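Local coordinates for succinate-semialdehyde dehydrogenase (Streptococcus pyogenes MGAS1882, PDB 4OGD) that catalyses the oxidation of succinic semialdehyde to succinate, using NADP+ as the cofactor, at the interface of chains A and B. Coordinates in Å, arbitrary orientation; residue numbers count along the deposited sequence, not the author numbering. Chains: chain A/B, Succinate-semialdehyde dehydrogenase.

Contacts 1 and 3 lie close together, their C-alpha centres about 10 Å apart, and both draw on strand 448-455 of chain A. A:Leu451 belongs to each: its carbonyl serves contact 1, while its side chain reaches towards contact 3. The C-alpha centre of contact 2 lies about 35 Å from that of either, and this contact uses helix 209-221 and strand 225-229 of chain A. The example shows how a two-fold assembly can combine strand pairing, ring packing and insertion of a leucine at separate points. Each contact recurs with the chains exchanged, so the two subunits hold one another reciprocally, in what is probably the functional dimer of this family.

Contact 1: the interface of chains A and B. Residues chain A 450-452; chain B 401, 404-405, 412, 414.
A:Leu451 and B:Ser412 meet through their backbones, where strand 448-455 of chain A runs parallel to strand 411-414 of chain B. The amide N of B:Ser412 gives a hydrogen bond of 2.8 Å to the carbonyl O of A:Leu451.

A second hydrogen bond joins side chains. The imidazole NE2 of A:His450 lies 2.8 Å from the hydroxyl OG of B:Ser412, nearly straight at 163°; which atom donates is not settled. The ring swings away from its own backbone N (chi1 -179°), which carries NE2 across to the serine, while the amide N of B:Ser412 lies at the ring edge, in plane. One serine is thereby gripped through both backbone and hydroxyl.

Apolar packing fills the neighbouring side. The CD1 methyl of A:Ile452 settles against CB of B:Ala404, on helix 397-406, at 3.6 Å, and beside CB of B:Ser412 at 3.7 Å. Its CG2 branch points instead towards B:Ile414, whose side chain it crosses at a slant.

Together the contacts join the C-terminal strand of one subunit to a sheet of the other, the arrangement by which aldehyde dehydrogenases interlock as dimers.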
loop_
_atom_site.group_PDB
_atom_site.type_symbol
_atom_site.label_atom_id
_atom_site.label_comp_id
_atom_site.label_asym_id
_atom_site.label_seq_id
_atom_site.Cartn_x
_atom_site.Cartn_y
_atom_site.Cartn_z
ATOM N N HIS A 450 10.819 -10.204 -2.568
ATOM C CA HIS A 450 11.893 -10.207 -3.559
ATOM C C HIS A 450 11.878 -11.517 -4.331
ATOM O O HIS A 450 12.220 -12.569 -3.783
ATOM C CB HIS A 450 13.223 -10.032 -2.812
ATOM C CG HIS A 450 14.441 -9.982 -3.686
ATOM N ND1 HIS A 450 15.685 -9.673 -3.177
ATOM C CD2 HIS A 450 14.623 -10.211 -5.010
ATOM C CE1 HIS A 450 16.580 -9.714 -4.147
ATOM N NE2 HIS A 450 15.962 -10.027 -5.272
ATOM N N LEU A 451 11.473 -11.446 -5.598
ATOM C CA LEU A 451 11.397 -12.617 -6.467
ATOM C C LEU A 451 12.788 -13.058 -6.891
ATOM O O LEU A 451 13.601 -12.232 -7.298
ATOM C CB LEU A 451 10.587 -12.287 -7.726
ATOM C CG LEU A 451 10.645 -13.297 -8.873
ATOM C CD1 LEU A 451 9.919 -14.578 -8.488
ATOM C CD2 LEU A 451 10.013 -12.684 -10.120
ATOM N N ILE A 452 13.049 -14.361 -6.781
ATOM C CA ILE A 452 14.228 -14.980 -7.387
ATOM C C ILE A 452 13.749 -16.022 -8.387
ATOM O O ILE A 452 12.993 -16.937 -8.036
ATOM C CB ILE A 452 15.117 -15.675 -6.341
ATOM C CG1 ILE A 452 15.365 -14.752 -5.151
ATOM C CG2 ILE A 452 16.428 -16.132 -6.992
ATOM C CD1 ILE A 452 16.235 -13.589 -5.474
ATOM N N LYS B 401 21.859 -17.548 -6.375
ATOM C CA LYS B 401 20.752 -17.314 -5.448
ATOM C C LYS B 401 21.234 -16.560 -4.208
ATOM O O LYS B 401 20.560 -15.655 -3.722
ATOM C CB LYS B 401 20.109 -18.640 -5.044
ATOM C CG LYS B 401 19.271 -19.277 -6.140
ATOM C CD LYS B 401 18.997 -20.751 -5.857
ATOM C CE LYS B 401 18.326 -20.952 -4.516
ATOM N NZ LYS B 401 17.969 -22.396 -4.306
ATOM N N ALA B 404 21.984 -12.975 -5.259
ATOM C CA ALA B 404 20.726 -12.283 -5.536
ATOM C C ALA B 404 20.074 -11.776 -4.247
ATOM O O ALA B 404 19.561 -10.660 -4.198
ATOM C CB ALA B 404 19.766 -13.192 -6.305
ATOM N N ALA B 405 20.118 -12.582 -3.190
ATOM C CA ALA B 405 19.479 -12.195 -1.932
ATOM C C ALA B 405 20.085 -10.905 -1.362
ATOM O O ALA B 405 19.428 -10.164 -0.618
ATOM C CB ALA B 405 19.577 -13.339 -0.913
ATOM N N SER B 412 15.123 -10.747 -9.061
ATOM C CA SER B 412 16.430 -11.178 -9.549
ATOM C C SER B 412 16.267 -12.327 -10.516
ATOM O O SER B 412 15.647 -13.339 -10.186
ATOM C CB SER B 412 17.325 -11.611 -8.382
ATOM O OG SER B 412 17.614 -10.518 -7.537
ATOM N N ILE B 414 18.078 -15.178 -12.732
ATOM C CA ILE B 414 19.335 -15.918 -12.710
ATOM C C ILE B 414 19.697 -16.407 -14.110
ATOM O O ILE B 414 18.886 -17.062 -14.763
ATOM C CB ILE B 414 19.240 -17.120 -11.745
ATOM C CG1 ILE B 414 18.879 -16.652 -10.332
ATOM C CG2 ILE B 414 20.545 -17.915 -11.743
ATOM C CD1 ILE B 414 19.776 -15.560 -9.798
#

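Contact 2: the interface of chains A and B. Residues chain A 209, 212-213, 228, 230, 430-431; chain B 223.
B:Leu223 pushes its isobutyl end into an apolar pocket of chain A, burying 112 Å² of its surface there, a plug that probably helps to hold the dimer together. Its two methyls divide the work. CD2 presses on the backbone of helix 209-221, reaching CA of A:Ala213 at 3.6 Å. The same methyl meets CD1 of A:Leu228, from strand 225-229, at 3.8 Å, the two leucine side chains crossing at about a right angle. CD1 of A:Leu230 stands 4.0 Å from CD2 of B:Leu223 and touches the other methyl as well, closing the pocket between the two branches.

Further out, CD1 of B:Leu223 packs on the aliphatic part of A:Glu209, 3.8 Å from its CB, and beside the imidazole of A:His431, with ND1 at 3.9 Å. This glutamate and histidine form a polar wall whose shape is held within chain A. CG of A:Glu209 is wedged between its backbone N and carbonyl carbon (chi1 64°); the chain beyond is extended and carries the carboxylate towards the histidine, past the leucine methyl.

At the rim, water 1 links the two backbones, its O lying 2.6 Å from the carbonyl O of B:Leu223; it also meets the carbonyl O of A:Lys430. The pocket wall itself is fixed by a hydrogen bond of 2.7 Å from ND1 of A:His431 to OE1 of A:Glu209, made close to the ring plane and on the syn side of the carboxylate, 32° out of its plane.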
loop_
_atom_site.group_PDB
_atom_site.type_symbol
_atom_site.label_atom_id
_atom_site.label_comp_id
_atom_site.label_asym_id
_atom_site.label_seq_id
_atom_site.Cartn_x
_atom_site.Cartn_y
_atom_site.Cartn_z
ATOM N N GLU A 209 -8.049 11.557 10.024
ATOM C CA GLU A 209 -7.972 11.587 8.578
ATOM C C GLU A 209 -7.325 12.861 8.040
ATOM O O GLU A 209 -6.787 12.844 6.939
ATOM C CB GLU A 209 -9.321 11.320 7.926
ATOM C CG GLU A 209 -10.378 12.345 8.203
ATOM C CD GLU A 209 -11.614 12.069 7.375
ATOM O OE1 GLU A 209 -11.611 12.392 6.168
ATOM O OE2 GLU A 209 -12.571 11.508 7.926
ATOM N N GLY A 212 -3.714 12.003 8.426
ATOM C CA GLY A 212 -3.484 10.978 7.427
ATOM C C GLY A 212 -3.330 11.552 6.034
ATOM O O GLY A 212 -2.422 11.172 5.301
ATOM N N ALA A 213 -4.222 12.462 5.654
ATOM C CA ALA A 213 -4.143 13.050 4.324
ATOM C C ALA A 213 -2.873 13.874 4.148
ATOM O O ALA A 213 -2.235 13.821 3.100
ATOM C CB ALA A 213 -5.381 13.888 4.035
ATOM N N LEU A 228 -2.396 3.481 6.379
ATOM C CA LEU A 228 -3.155 4.462 7.151
ATOM C C LEU A 228 -4.220 3.774 7.989
ATOM O O LEU A 228 -5.086 3.074 7.462
ATOM C CB LEU A 228 -3.849 5.473 6.230
ATOM C CG LEU A 228 -2.975 6.391 5.378
ATOM C CD1 LEU A 228 -3.856 7.335 4.580
ATOM C CD2 LEU A 228 -1.986 7.168 6.242
ATOM N N LEU A 230 -7.056 4.997 10.354
ATOM C CA LEU A 230 -7.714 6.254 10.692
ATOM C C LEU A 230 -8.958 6.055 11.556
ATOM O O LEU A 230 -9.106 5.031 12.233
ATOM C CB LEU A 230 -8.035 7.033 9.414
ATOM C CG LEU A 230 -6.847 7.151 8.448
ATOM C CD1 LEU A 230 -7.273 7.892 7.177
ATOM C CD2 LEU A 230 -5.651 7.859 9.118
ATOM N N LYS A 430 -12.371 3.060 2.895
ATOM C CA LYS A 430 -12.872 4.436 2.783
ATOM C C LYS A 430 -11.982 5.404 3.574
ATOM O O LYS A 430 -10.748 5.291 3.512
ATOM C CB LYS A 430 -14.360 4.526 3.178
ATOM C CG LYS A 430 -15.255 3.616 2.320
ATOM C CD LYS A 430 -16.741 3.740 2.691
ATOM C CE LYS A 430 -17.599 2.702 1.951
ATOM N NZ LYS A 430 -19.056 2.808 2.349
ATOM N N HIS A 431 -12.570 6.347 4.310
ATOM C CA HIS A 431 -11.752 7.307 5.064
ATOM C C HIS A 431 -11.185 6.731 6.356
ATOM O O HIS A 431 -10.542 7.453 7.128
ATOM C CB HIS A 431 -12.520 8.591 5.401
ATOM C CG HIS A 431 -12.802 9.464 4.221
ATOM N ND1 HIS A 431 -12.713 10.838 4.279
ATOM C CD2 HIS A 431 -13.191 9.165 2.959
ATOM C CE1 HIS A 431 -13.023 11.347 3.101
ATOM N NE2 HIS A 431 -13.319 10.353 2.283
ATOM N N LEU B 223 -6.733 10.257 0.455
ATOM C CA LEU B 223 -6.754 9.011 1.233
ATOM C C LEU B 223 -6.970 7.758 0.391
ATOM O O LEU B 223 -7.523 6.771 0.873
ATOM C CB LEU B 223 -7.806 9.074 2.349
ATOM C CG LEU B 223 -7.688 10.247 3.322
ATOM C CD1 LEU B 223 -8.840 10.228 4.312
ATOM C CD2 LEU B 223 -6.354 10.201 4.040
HETATM O O HOH W 1 -9.800 5.452 0.939
#

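Contact 3: the interface of chains A and B. Residues chain A 108, 110, 112, 115, 451, 453; chain B 419, 421, 424.
B:Leu424 lays its CD1 methyl over one face of the A:Tyr453 ring, 4.0 Å from the centroid and shifted towards the rim, in a CH-pi contact. Here the packing is tight. B:Thr419 adds its CG2 methyl from the same face but near the opposite margin, 3.5 Å from CE2 of A:Tyr453. The second branch of B:Leu424, CD2, turns away from the ring and rests on CB of A:Ala115 at 3.6 Å. The leucine thus straddles strands 448-455 and 113-120. CD1 of B:Leu421 lies over the hydroxyl end of the ring, on the face that B:Leu424 covers, and 3.7 Å from CB of A:Ser112.

At the margin the fit is looser. CD2 of A:Leu451 comes within 4.1 Å of CB of B:Leu424, its side chain set across the other at about a right angle, and CD1 of A:Leu108 stands 4.2 Å from CD2 of that leucine. This loop of chain B, packed on the partner's C-terminal strand, probably helps to hold the dimer together.

Within chain A, hydrogen bonds help to fix the ring. With CG of A:Tyr453 trans to the backbone N (chi1 178°), the ring extends to the loop carrying A:Thr110 and A:Ser112. Its hydroxyl OH is hydrogen-bonded at 2.6 Å to OG of A:Ser112, which lies in the ring plane and is itself hydrogen-bonded at 2.8 Å to OG1 of A:Thr110.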
loop_
_atom_site.group_PDB
_atom_site.type_symbol
_atom_site.label_atom_id
_atom_site.label_comp_id
_atom_site.label_asym_id
_atom_site.label_seq_id
_atom_site.Cartn_x
_atom_site.Cartn_y
_atom_site.Cartn_z
ATOM N N LEU A 108 7.133 -20.569 -5.362
ATOM C CA LEU A 108 6.125 -20.203 -6.341
ATOM C C LEU A 108 5.965 -21.326 -7.353
ATOM O O LEU A 108 6.947 -21.819 -7.916
ATOM C CB LEU A 108 6.515 -18.909 -7.048
ATOM C CG LEU A 108 6.576 -17.655 -6.178
ATOM C CD1 LEU A 108 7.392 -16.560 -6.852
ATOM C CD2 LEU A 108 5.172 -17.150 -5.890
ATOM N N THR A 110 5.449 -22.967 -10.657
ATOM C CA THR A 110 5.650 -22.649 -12.060
ATOM C C THR A 110 6.324 -23.831 -12.754
ATOM O O THR A 110 7.220 -24.455 -12.187
ATOM C CB THR A 110 6.482 -21.347 -12.232
ATOM O OG1 THR A 110 6.640 -21.047 -13.622
ATOM C CG2 THR A 110 7.860 -21.476 -11.574
ATOM N N SER A 112 7.851 -23.363 -15.559
ATOM C CA SER A 112 8.798 -22.684 -16.429
ATOM C C SER A 112 10.207 -22.633 -15.843
ATOM O O SER A 112 11.150 -22.252 -16.533
ATOM C CB SER A 112 8.330 -21.258 -16.676
ATOM O OG SER A 112 8.589 -20.481 -15.520
ATOM N N ALA A 115 11.219 -20.910 -8.890
ATOM C CA ALA A 115 10.848 -19.568 -8.445
ATOM C C ALA A 115 10.474 -19.542 -6.969
ATOM O O ALA A 115 9.838 -20.469 -6.461
ATOM C CB ALA A 115 9.686 -19.032 -9.282
ATOM N N LEU A 451 11.473 -11.446 -5.598
ATOM C CA LEU A 451 11.397 -12.617 -6.467
ATOM C C LEU A 451 12.788 -13.058 -6.891
ATOM O O LEU A 451 13.601 -12.232 -7.298
ATOM C CB LEU A 451 10.587 -12.287 -7.726
ATOM C CG LEU A 451 10.645 -13.297 -8.873
ATOM C CD1 LEU A 451 9.919 -14.578 -8.488
ATOM C CD2 LEU A 451 10.013 -12.684 -10.120
ATOM N N TYR A 453 14.183 -15.896 -9.636
ATOM C CA TYR A 453 13.666 -16.752 -10.700
ATOM C C TYR A 453 14.780 -17.366 -11.533
ATOM O O TYR A 453 15.671 -16.658 -11.998
ATOM C CB TYR A 453 12.729 -15.961 -11.614
ATOM C CG TYR A 453 12.190 -16.776 -12.766
ATOM C CD1 TYR A 453 11.313 -17.824 -12.540
ATOM C CD2 TYR A 453 12.559 -16.500 -14.075
ATOM C CE1 TYR A 453 10.814 -18.580 -13.582
ATOM C CE2 TYR A 453 12.064 -17.256 -15.131
ATOM C CZ TYR A 453 11.189 -18.290 -14.876
ATOM O OH TYR A 453 10.693 -19.048 -15.918
ATOM N N THR B 419 11.966 -11.580 -17.226
ATOM C CA THR B 419 10.775 -12.127 -17.832
ATOM C C THR B 419 9.603 -11.812 -16.923
ATOM O O THR B 419 9.782 -11.252 -15.831
ATOM C CB THR B 419 10.888 -13.634 -18.092
ATOM O OG1 THR B 419 9.801 -14.045 -18.929
ATOM C CG2 THR B 419 10.847 -14.405 -16.790
ATOM N N LEU B 421 5.657 -13.706 -15.888
ATOM C CA LEU B 421 4.678 -14.773 -16.042
ATOM C C LEU B 421 3.569 -14.482 -15.057
ATOM O O LEU B 421 3.805 -13.817 -14.047
ATOM C CB LEU B 421 5.300 -16.135 -15.741
ATOM C CG LEU B 421 6.376 -16.628 -16.705
ATOM C CD1 LEU B 421 7.079 -17.812 -16.094
ATOM C CD2 LEU B 421 5.740 -17.012 -18.017
ATOM N N LEU B 424 4.233 -15.111 -11.309
ATOM C CA LEU B 424 5.377 -14.479 -10.640
ATOM C C LEU B 424 5.092 -13.026 -10.269
ATOM O O LEU B 424 4.726 -12.235 -11.141
ATOM C CB LEU B 424 6.600 -14.499 -11.562
ATOM C CG LEU B 424 7.068 -15.834 -12.138
ATOM C CD1 LEU B 424 8.267 -15.613 -13.060
ATOM C CD2 LEU B 424 7.406 -16.832 -11.032
#